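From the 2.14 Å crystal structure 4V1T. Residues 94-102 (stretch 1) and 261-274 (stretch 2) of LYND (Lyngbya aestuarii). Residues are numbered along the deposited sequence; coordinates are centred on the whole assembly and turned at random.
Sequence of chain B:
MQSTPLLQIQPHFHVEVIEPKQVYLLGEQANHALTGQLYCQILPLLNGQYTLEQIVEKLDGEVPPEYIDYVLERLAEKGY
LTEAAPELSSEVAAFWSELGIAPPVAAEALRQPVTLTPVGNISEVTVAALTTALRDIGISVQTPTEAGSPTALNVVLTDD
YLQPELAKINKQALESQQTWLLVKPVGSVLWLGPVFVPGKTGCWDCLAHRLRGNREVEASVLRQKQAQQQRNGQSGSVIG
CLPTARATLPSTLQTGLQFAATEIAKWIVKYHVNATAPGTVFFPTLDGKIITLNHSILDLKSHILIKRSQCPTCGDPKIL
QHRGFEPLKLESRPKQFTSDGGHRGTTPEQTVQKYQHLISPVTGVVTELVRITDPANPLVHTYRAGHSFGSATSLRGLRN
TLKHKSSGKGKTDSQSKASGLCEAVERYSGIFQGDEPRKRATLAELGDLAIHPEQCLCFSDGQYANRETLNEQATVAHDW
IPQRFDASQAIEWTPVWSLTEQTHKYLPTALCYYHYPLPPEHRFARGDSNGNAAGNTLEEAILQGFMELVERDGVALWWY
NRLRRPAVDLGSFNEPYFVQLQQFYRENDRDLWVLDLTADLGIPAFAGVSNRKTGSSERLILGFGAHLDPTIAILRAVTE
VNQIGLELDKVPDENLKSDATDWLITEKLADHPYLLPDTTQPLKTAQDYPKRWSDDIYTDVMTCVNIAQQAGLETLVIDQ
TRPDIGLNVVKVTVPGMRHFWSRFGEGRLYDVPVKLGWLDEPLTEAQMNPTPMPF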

# COMPACT_ATOMS: atom_id res chain seq x y z
N ALA B 94 13.63 30.65 -1.85
CA ALA B 94 12.62 29.96 -1.05
C ALA B 94 12.59 28.47 -1.39
O ALA B 94 12.42 27.63 -0.51
CB ALA B 94 11.25 30.57 -1.27
N PHE B 95 12.76 28.14 -2.66
CA PHE B 95 12.77 26.75 -3.08
C PHE B 95 13.89 25.99 -2.40
O PHE B 95 13.71 24.88 -1.91
CB PHE B 95 12.89 26.64 -4.60
CG PHE B 95 12.71 25.24 -5.11
CD1 PHE B 95 11.45 24.76 -5.43
CD2 PHE B 95 13.80 24.41 -5.24
CE1 PHE B 95 11.30 23.47 -5.89
CE2 PHE B 95 13.64 23.10 -5.69
CZ PHE B 95 12.39 22.65 -6.02
N TRP B 96 15.06 26.62 -2.34
CA TRP B 96 16.24 25.99 -1.78
C TRP B 96 16.26 25.99 -0.26
O TRP B 96 16.72 25.03 0.35
CB TRP B 96 17.50 26.64 -2.36
CG TRP B 96 17.60 26.42 -3.85
CD1 TRP B 96 17.60 27.37 -4.83
CD2 TRP B 96 17.64 25.16 -4.53
NE1 TRP B 96 17.66 26.78 -6.06
CE2 TRP B 96 17.68 25.42 -5.91
CE3 TRP B 96 17.65 23.83 -4.10
CZ2 TRP B 96 17.74 24.41 -6.87
CZ3 TRP B 96 17.70 22.82 -5.04
CH2 TRP B 96 17.75 23.12 -6.42
N SER B 97 15.74 27.05 0.34
CA SER B 97 15.69 27.12 1.80
C SER B 97 14.69 26.10 2.32
O SER B 97 14.86 25.57 3.41
CB SER B 97 15.32 28.52 2.30
OG SER B 97 14.09 28.98 1.76
N GLU B 98 13.66 25.82 1.53
CA GLU B 98 12.65 24.83 1.91
C GLU B 98 13.24 23.42 1.90
O GLU B 98 12.78 22.54 2.62
CB GLU B 98 11.45 24.91 0.98
CG GLU B 98 10.20 24.28 1.56
CD GLU B 98 9.03 24.40 0.62
OE1 GLU B 98 9.00 23.64 -0.36
OE2 GLU B 98 8.15 25.26 0.86
N LEU B 99 14.26 23.22 1.09
CA LEU B 99 14.98 21.95 1.07
C LEU B 99 16.08 21.91 2.13
O LEU B 99 16.84 20.96 2.21
CB LEU B 99 15.58 21.71 -0.32
CG LEU B 99 14.55 21.35 -1.40
CD1 LEU B 99 15.18 21.43 -2.78
CD2 LEU B 99 13.99 19.96 -1.14
N GLY B 100 16.16 22.97 2.93
CA GLY B 100 17.12 23.05 4.01
C GLY B 100 18.49 23.53 3.55
O GLY B 100 19.48 23.29 4.23
N ILE B 101 18.55 24.21 2.41
CA ILE B 101 19.80 24.71 1.85
C ILE B 101 19.90 26.22 1.98
O ILE B 101 18.97 26.95 1.61
CB ILE B 101 19.94 24.36 0.36
CG1 ILE B 101 19.73 22.85 0.12
CG2 ILE B 101 21.30 24.81 -0.15
CD1 ILE B 101 20.75 21.96 0.83
N ALA B 102 21.00 26.71 2.56
CA ALA B 102 21.22 28.15 2.68
C ALA B 102 21.31 28.75 1.28
O ALA B 102 22.07 28.26 0.45
CB ALA B 102 22.49 28.43 3.47
N ALA B 261 15.00 19.41 -15.55
CA ALA B 261 15.79 20.57 -15.14
C ALA B 261 15.79 20.73 -13.61
O ALA B 261 16.84 20.96 -13.00
CB ALA B 261 15.27 21.83 -15.80
N THR B 262 14.62 20.59 -13.00
CA THR B 262 14.47 20.69 -11.56
C THR B 262 15.30 19.64 -10.83
O THR B 262 15.99 19.94 -9.85
CB THR B 262 12.99 20.53 -11.16
OG1 THR B 262 12.23 21.57 -11.76
CG2 THR B 262 12.82 20.60 -9.65
N GLU B 263 15.24 18.40 -11.31
CA GLU B 263 15.96 17.30 -10.66
C GLU B 263 17.46 17.40 -10.90
O GLU B 263 18.27 16.95 -10.07
CB GLU B 263 15.42 15.96 -11.14
CG GLU B 263 13.99 15.67 -10.71
CD GLU B 263 13.81 15.64 -9.20
OE1 GLU B 263 14.72 15.16 -8.49
OE2 GLU B 263 12.74 16.08 -8.73
N ILE B 264 17.84 18.00 -12.02
CA ILE B 264 19.24 18.26 -12.29
C ILE B 264 19.76 19.28 -11.28
O ILE B 264 20.81 19.10 -10.69
CB ILE B 264 19.44 18.77 -13.73
CG1 ILE B 264 19.31 17.61 -14.71
CG2 ILE B 264 20.83 19.40 -13.89
CD1 ILE B 264 19.06 18.03 -16.15
N ALA B 265 18.99 20.35 -11.08
CA ALA B 265 19.34 21.39 -10.12
C ALA B 265 19.44 20.83 -8.71
O ALA B 265 20.38 21.12 -7.98
CB ALA B 265 18.32 22.52 -10.17
N LYS B 266 18.47 20.01 -8.34
CA LYS B 266 18.45 19.43 -7.02
C LYS B 266 19.63 18.51 -6.81
O LYS B 266 20.17 18.44 -5.71
CB LYS B 266 17.14 18.67 -6.78
CG LYS B 266 15.95 19.56 -6.48
CD LYS B 266 14.87 18.82 -5.72
CE LYS B 266 14.02 17.98 -6.64
NZ LYS B 266 13.44 16.81 -5.94
N TRP B 267 20.05 17.81 -7.86
CA TRP B 267 21.22 16.95 -7.75
C TRP B 267 22.52 17.74 -7.55
O TRP B 267 23.31 17.41 -6.67
CB TRP B 267 21.39 16.04 -8.97
CG TRP B 267 22.68 15.32 -8.91
CD1 TRP B 267 23.80 15.60 -9.62
CD2 TRP B 267 23.02 14.25 -8.02
NE1 TRP B 267 24.82 14.76 -9.26
CE2 TRP B 267 24.36 13.91 -8.28
CE3 TRP B 267 22.31 13.54 -7.05
CZ2 TRP B 267 25.01 12.89 -7.60
CZ3 TRP B 267 22.97 12.52 -6.37
CH2 TRP B 267 24.30 12.21 -6.65
N ILE B 268 22.73 18.76 -8.37
CA ILE B 268 23.99 19.51 -8.32
C ILE B 268 24.11 20.25 -6.99
O ILE B 268 25.21 20.38 -6.44
CB ILE B 268 24.14 20.51 -9.49
CG1 ILE B 268 22.98 21.50 -9.53
CG2 ILE B 268 24.25 19.75 -10.81
CD1 ILE B 268 23.13 22.60 -10.56
N VAL B 269 22.97 20.72 -6.46
CA VAL B 269 22.99 21.43 -5.17
C VAL B 269 23.35 20.46 -4.07
O VAL B 269 24.23 20.71 -3.23
CB VAL B 269 21.64 22.10 -4.88
CG1 VAL B 269 21.54 22.54 -3.42
CG2 VAL B 269 21.44 23.28 -5.81
N LYS B 270 22.66 19.32 -4.07
CA LYS B 270 22.96 18.24 -3.15
C LYS B 270 24.43 17.82 -3.23
O LYS B 270 25.10 17.62 -2.21
CB LYS B 270 22.04 17.06 -3.45
CG LYS B 270 22.34 15.79 -2.66
CD LYS B 270 21.05 15.04 -2.37
CE LYS B 270 21.28 13.66 -1.81
NZ LYS B 270 20.01 12.89 -1.76
N TYR B 271 24.93 17.71 -4.45
CA TYR B 271 26.30 17.27 -4.68
C TYR B 271 27.30 18.29 -4.14
O TYR B 271 28.32 17.91 -3.57
CB TYR B 271 26.54 17.07 -6.16
CG TYR B 271 27.99 16.88 -6.53
CD1 TYR B 271 28.67 15.74 -6.15
CD2 TYR B 271 28.67 17.85 -7.25
CE1 TYR B 271 30.00 15.55 -6.50
CE2 TYR B 271 29.99 17.67 -7.60
CZ TYR B 271 30.65 16.52 -7.22
OH TYR B 271 31.97 16.34 -7.56
N HIS B 272 27.00 19.58 -4.32
CA HIS B 272 27.86 20.64 -3.86
C HIS B 272 27.99 20.60 -2.33
O HIS B 272 29.08 20.72 -1.81
CB HIS B 272 27.31 21.99 -4.30
CG HIS B 272 28.09 23.16 -3.79
ND1 HIS B 272 29.31 23.54 -4.31
CD2 HIS B 272 27.82 24.04 -2.80
CE1 HIS B 272 29.76 24.59 -3.67
NE2 HIS B 272 28.88 24.92 -2.74
N VAL B 273 26.87 20.41 -1.64
CA VAL B 273 26.85 20.47 -0.18
C VAL B 273 27.44 19.21 0.44
O VAL B 273 27.77 19.21 1.61
CB VAL B 273 25.40 20.68 0.34
CG1 VAL B 273 25.35 20.77 1.87
CG2 VAL B 273 24.83 21.96 -0.23
N ASN B 274 27.60 18.15 -0.36
CA ASN B 274 28.19 16.90 0.14
C ASN B 274 29.65 16.70 -0.26
O ASN B 274 30.30 15.79 0.25
CB ASN B 274 27.36 15.69 -0.32
CG ASN B 274 26.12 15.44 0.55
OD1 ASN B 274 25.31 14.59 0.21
ND2 ASN B 274 25.97 16.17 1.66

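What holds a short helix end and its following turn against the longer helix 261-274? Apolar packing does, for no hydrogen bond crosses between them. The two axes approach to 12.2 Å at 55°, a spacing wide enough for large side chains to fill the gap.

How does Trp96 reach its partners when its CA-to-CB bond points sideways? With chi1 at -64° (m) and chi2 at 119°, the indole carries its six-membered ring to the helix. Trp96 CH2 lies 3.8 Å from Ala265 CB, and the ring also reaches the backbone: Trp96 CH2 is 3.7 Å from Ala265 C. Val269, in the t rotamer, sets CG2 over one face of the Trp96 six-membered ring, 3.9 Å from its centroid and 16° off the normal, a CH-pi contact.

Why does a lysine sit among these apolar groups? Lys266 offers its methylene chain to the contact: CG lies 4.0 Å from Trp96 CZ3 and, at the edge of the Phe95 ring, 4.3 Å from Phe95 CE2, while CD is 3.9 Å from Leu99 CD1. The m, t, m, t chain of Lys266 ends at NZ, 3.0 Å from Glu263 OE2 in a salt bridge within the same helix, so the charge is met. Phe95, chi1 t, also brings CZ to 4.2 Å from Thr262 CG2.

How does the contact continue beyond the short helix? Gly100, with phi at 83°, closes the helix in a Schellman motif, and Ile101 N bonds back to Trp96 O at 2.9 Å. The CA-to-CB bond of Ile101 then points toward the long helix. The m, m rotamer of Ile101 places its CG2 4.0 Å from Val269 CG1 and its CD1 4.2 Å from Val273 CG2, so that it touches two residues one helical turn apart.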